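Matching sites in aryl acylamidase from bacterium CSBL00001, a protein that probably hydrolyses the amide bond of aryl acylamides, releasing an aromatic amine and a carboxylate (PDB 4YJ6 (chain A, 1.70 Å), residues 161-166 and 185-190), and in its relative 6-aminohexanoate-cyclic-dimer hydrolase from Arthrobacter sp. (PDB 3A2P (chain B, 1.90 Å), residues 148-153 and 172-177). One frame, after least-squares fit of the local backbone (RMSD 0.40 Å); residues are numbered along the deposited sequences.

Structure 1 (4YJ6); sequences GGSSGG and GGSIRI. With PO4 (phosphate ion), chain C.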
loop_
_atom_site.group_PDB
_atom_site.type_symbol
_atom_site.label_atom_id
_atom_site.label_comp_id
_atom_site.label_asym_id
_atom_site.label_seq_id
_atom_site.Cartn_x
_atom_site.Cartn_y
_atom_site.Cartn_z
ATOM N N GLY A 161 10.139 -3.677 0.588
ATOM C CA GLY A 161 9.250 -3.231 1.657
ATOM C C GLY A 161 7.952 -4.012 1.575
ATOM O O GLY A 161 7.791 -4.864 0.704
ATOM N N GLY A 162 7.011 -3.717 2.464
ATOM C CA GLY A 162 5.799 -4.520 2.580
ATOM C C GLY A 162 4.782 -3.789 3.463
ATOM O O GLY A 162 5.057 -2.692 3.966
ATOM N N SER A 163 3.600 -4.377 3.648
ATOM C CA SER A 163 3.304 -5.719 3.133
ATOM C C SER A 163 2.935 -5.801 1.648
ATOM O O SER A 163 2.849 -6.909 1.118
ATOM C CB SER A 163 2.193 -6.353 3.990
ATOM O OG SER A 163 0.985 -5.602 3.898
ATOM N N SER A 164 2.700 -4.668 0.975
ATOM C CA SER A 164 2.381 -4.704 -0.461
ATOM C C SER A 164 3.647 -4.611 -1.314
ATOM O O SER A 164 3.696 -3.821 -2.257
ATOM C CB SER A 164 1.501 -3.523 -0.881
ATOM O OG SER A 164 0.394 -3.372 -0.006
ATOM N N GLY A 165 4.638 -5.446 -1.039
ATOM C CA GLY A 165 5.927 -5.305 -1.705
ATOM C C GLY A 165 5.876 -5.693 -3.173
ATOM O O GLY A 165 6.453 -5.018 -4.012
ATOM N N GLY A 166 5.179 -6.775 -3.493
ATOM C CA GLY A 166 5.061 -7.154 -4.891
ATOM C C GLY A 166 4.382 -6.083 -5.741
ATOM O O GLY A 166 4.767 -5.839 -6.896
ATOM N N GLY A 185 -1.127 -1.043 8.710
ATOM C CA GLY A 185 -0.101 -0.324 9.496
ATOM C C GLY A 185 0.765 0.518 8.582
ATOM O O GLY A 185 1.806 1.014 8.976
ATOM N N GLY A 186 0.323 0.699 7.338
ATOM C CA GLY A 186 1.082 1.509 6.419
ATOM C C GLY A 186 1.334 0.884 5.056
ATOM O O GLY A 186 2.011 1.486 4.237
ATOM N N SER A 187 0.757 -0.276 4.775
ATOM C CA SER A 187 1.322 -1.089 3.701
ATOM C C SER A 187 1.033 -0.721 2.249
ATOM O O SER A 187 1.561 -1.365 1.357
ATOM C CB SER A 187 0.993 -2.547 3.969
ATOM O OG SER A 187 1.756 -2.955 5.110
ATOM N N ILE A 188 0.227 0.308 1.988
ATOM C CA ILE A 188 0.204 0.917 0.658
ATOM C C ILE A 188 1.419 1.841 0.524
ATOM O O ILE A 188 1.976 2.031 -0.567
ATOM C CB ILE A 188 -1.083 1.754 0.499
ATOM C CG1 ILE A 188 -2.281 0.809 0.304
ATOM C CG2 ILE A 188 -0.998 2.728 -0.697
ATOM C CD1 ILE A 188 -3.599 1.512 0.642
ATOM N N ARG A 189 1.811 2.428 1.651
ATOM C CA ARG A 189 2.732 3.549 1.680
ATOM C C ARG A 189 4.177 3.116 1.944
ATOM O O ARG A 189 5.116 3.719 1.411
ATOM C CB ARG A 189 2.274 4.539 2.795
ATOM C CG ARG A 189 0.881 5.132 2.470
ATOM C CD ARG A 189 0.234 5.810 3.690
ATOM N NE ARG A 189 -0.281 4.801 4.616
ATOM C CZ ARG A 189 -0.471 5.038 5.925
ATOM N NH1 ARG A 189 -0.104 6.210 6.468
ATOM N NH2 ARG A 189 -0.988 4.101 6.688
ATOM N N ILE A 190 4.346 2.117 2.799
ATOM C CA ILE A 190 5.685 1.624 3.190
ATOM C C ILE A 190 6.505 1.183 1.962
ATOM O O ILE A 190 7.589 1.713 1.718
ATOM C CB ILE A 190 5.557 0.455 4.172
ATOM C CG1 ILE A 190 4.960 0.936 5.505
ATOM C CG2 ILE A 190 6.918 -0.195 4.440
ATOM C CD1 ILE A 190 4.312 -0.209 6.295
HETATM P P PO4 C . -0.476 -4.304 7.044
HETATM O O1 PO4 C . 0.801 -4.692 7.815
HETATM O O2 PO4 C . -1.591 -4.491 8.044
HETATM O O3 PO4 C . -0.342 -2.876 6.639
HETATM O O4 PO4 C . -0.725 -5.200 5.856
#
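Ser163 and Ser187 face each other with their CA atoms 5.1 Å apart, and the peptide bond before Ser163 is cis. Segment 161-166 leads into helix 165-172. Segment 185-190 is the loop between strand 178-183 and helix 190-195, near the centre of the chain. Ser187 OG lies 2.7 Å from Ser163 N and 3.0 Å from Ser163 OG. The Ser163 hydroxyl sits between its own N and carbonyl carbon (chi1 63°), which turns it to Ser187 and Lys84. This is probably the Ser-cisSer-Lys triad of amidase signature enzymes. Ser164 OG lies 2.7 Å from Ser187 O, and it is hydrogen-bonded to Lys84. Ile190 sets CG2 3.2 Å from Gly162 O. Ile188 starts away from segment 161-166, while its N bonds to Asp183. Gly185 has no side chain. Its N donates to phosphate O3 at 2.9 Å, consistent with an oxyanion hole. Gly186 O accepts Ile190 N, and Arg189 forms a salt bridge with Asp183.

Structure 2 (3A2P); sequences GGSSGG and AGSVRI.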
loop_
_atom_site.group_PDB
_atom_site.type_symbol
_atom_site.label_atom_id
_atom_site.label_comp_id
_atom_site.label_asym_id
_atom_site.label_seq_id
_atom_site.Cartn_x
_atom_site.Cartn_y
_atom_site.Cartn_z
ATOM N N GLY B 148 9.909 -3.283 1.027
ATOM C CA GLY B 148 8.948 -2.861 2.029
ATOM C C GLY B 148 7.816 -3.872 2.015
ATOM O O GLY B 148 7.926 -4.917 1.382
ATOM N N GLY B 149 6.730 -3.576 2.715
ATOM C CA GLY B 149 5.611 -4.500 2.750
ATOM C C GLY B 149 4.449 -3.850 3.475
ATOM O O GLY B 149 4.609 -2.750 4.005
ATOM N N SER B 150 3.303 -4.527 3.539
ATOM C CA SER B 150 3.140 -5.863 2.961
ATOM C C SER B 150 2.843 -5.897 1.458
ATOM O O SER B 150 2.980 -6.947 0.827
ATOM C CB SER B 150 2.045 -6.622 3.722
ATOM O OG SER B 150 0.793 -5.960 3.630
ATOM N N SER B 151 2.442 -4.768 0.877
ATOM C CA SER B 151 2.144 -4.742 -0.556
ATOM C C SER B 151 3.426 -4.507 -1.362
ATOM O O SER B 151 3.439 -3.729 -2.318
ATOM C CB SER B 151 1.124 -3.644 -0.880
ATOM O OG SER B 151 -0.050 -3.775 -0.095
ATOM N N GLY B 152 4.496 -5.197 -0.972
ATOM C CA GLY B 152 5.773 -5.046 -1.650
ATOM C C GLY B 152 5.778 -5.468 -3.108
ATOM O O GLY B 152 6.458 -4.857 -3.931
ATOM N N GLY B 153 5.022 -6.514 -3.432
ATOM C CA GLY B 153 4.958 -6.981 -4.806
ATOM C C GLY B 153 4.375 -5.945 -5.749
ATOM O O GLY B 153 4.889 -5.724 -6.849
ATOM N N ALA B 172 -0.933 -0.906 8.490
ATOM C CA ALA B 172 0.038 -0.225 9.341
ATOM C C ALA B 172 0.955 0.599 8.439
ATOM O O ALA B 172 1.971 1.141 8.884
ATOM C CB ALA B 172 0.850 -1.242 10.139
ATOM N N GLY B 173 0.566 0.696 7.169
ATOM C CA GLY B 173 1.340 1.433 6.181
ATOM C C GLY B 173 1.692 0.550 4.994
ATOM O O GLY B 173 2.526 0.912 4.168
ATOM N N SER B 174 1.023 -0.596 4.876
ATOM C CA SER B 174 1.326 -1.551 3.809
ATOM C C SER B 174 1.246 -1.133 2.344
ATOM O O SER B 174 1.633 -1.902 1.466
ATOM C CB SER B 174 0.544 -2.843 4.032
ATOM O OG SER B 174 1.146 -3.575 5.087
ATOM N N VAL B 175 0.731 0.060 2.066
ATOM C CA VAL B 175 0.732 0.552 0.692
ATOM C C VAL B 175 1.772 1.675 0.635
ATOM O O VAL B 175 2.643 1.699 -0.235
ATOM C CB VAL B 175 -0.640 1.107 0.259
ATOM C CG1 VAL B 175 -0.484 1.974 -0.994
ATOM C CG2 VAL B 175 -1.576 -0.046 -0.048
ATOM N N ARG B 176 1.689 2.589 1.593
ATOM C CA ARG B 176 2.601 3.721 1.657
ATOM C C ARG B 176 4.055 3.310 1.846
ATOM O O ARG B 176 4.950 3.911 1.260
ATOM C CB ARG B 176 2.162 4.661 2.781
ATOM C CG ARG B 176 0.807 5.317 2.511
ATOM C CD ARG B 176 0.216 5.913 3.786
ATOM N NE ARG B 176 -0.281 4.871 4.682
ATOM C CZ ARG B 176 -0.456 5.026 5.992
ATOM N NH1 ARG B 176 -0.174 6.184 6.581
ATOM N NH2 ARG B 176 -0.912 4.013 6.718
ATOM N N ILE B 177 4.295 2.281 2.655
ATOM C CA ILE B 177 5.668 1.830 2.891
ATOM C C ILE B 177 6.335 1.312 1.605
ATOM O O ILE B 177 7.411 1.780 1.240
ATOM C CB ILE B 177 5.707 0.763 4.021
ATOM C CG1 ILE B 177 5.309 1.428 5.346
ATOM C CG2 ILE B 177 7.115 0.156 4.132
ATOM C CD1 ILE B 177 5.051 0.470 6.502
#
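Ser150 and Ser174 face each other with their CA atoms 4.8 Å apart, and the peptide bond before Ser150 is cis. Ser174 OG lies 2.8 Å from Ser150 N and 2.8 Å from Ser150 OG. The Ser150 hydroxyl sits between its own N and carbonyl carbon (chi1 61°), which turns it to Ser174 and Lys72. By similarity to relatives, these three are the catalytic set: Ser174 probably carries the acyl group, and Ser150 and Lys72 form the charge relay. Ser151 OG lies 3.0 Å from Ser174 O, and it is hydrogen-bonded to Lys72. Ile177 sets CG2 3.8 Å from Gly149 O. Val175 starts away from segment 148-153, and its side chain touches Phe215 on strand 211-216. Its N bonds to Asp170. Ala172 puts a methyl group against Leu422 and Val426; its N lies in the turn before Ser174, where an oxyanion hole is expected. Gly173 O accepts Ile177 N, and Arg176 forms a salt bridge with Asp170.

Comparison
Both sites have the same backbone course, with CA atoms coinciding within the error and a cis peptide bond before Ser163(A) and Ser150(B). The side chains of Ser163(A) and Ser164(A) keep the places of Ser150(B) and Ser151(B). The main change is Ile188(A) against Val175(B). Both side chains are buried, and their CB atoms are 0.8 Å apart after superposition. The two branches are matched crosswise by name. CG2 of Ile188(A) falls near CG1 of Val175(B), 1.0 Å apart. CG1 of Ile188(A) falls near CG2 of Val175(B), 1.2 Å apart. Thus both branches beyond CB are kept in Val175(B), somewhat displaced. What it lacks is the end of the longer branch, since CD1 of Ile188(A) has no counterpart in the side chain of Val175(B). Val175(B) is one methyl group shorter there. A phosphate ion is modelled in structure 1 alone. At the start of the second segment, CB of Ala172(B) is a methyl group with no counterpart in Gly185(A).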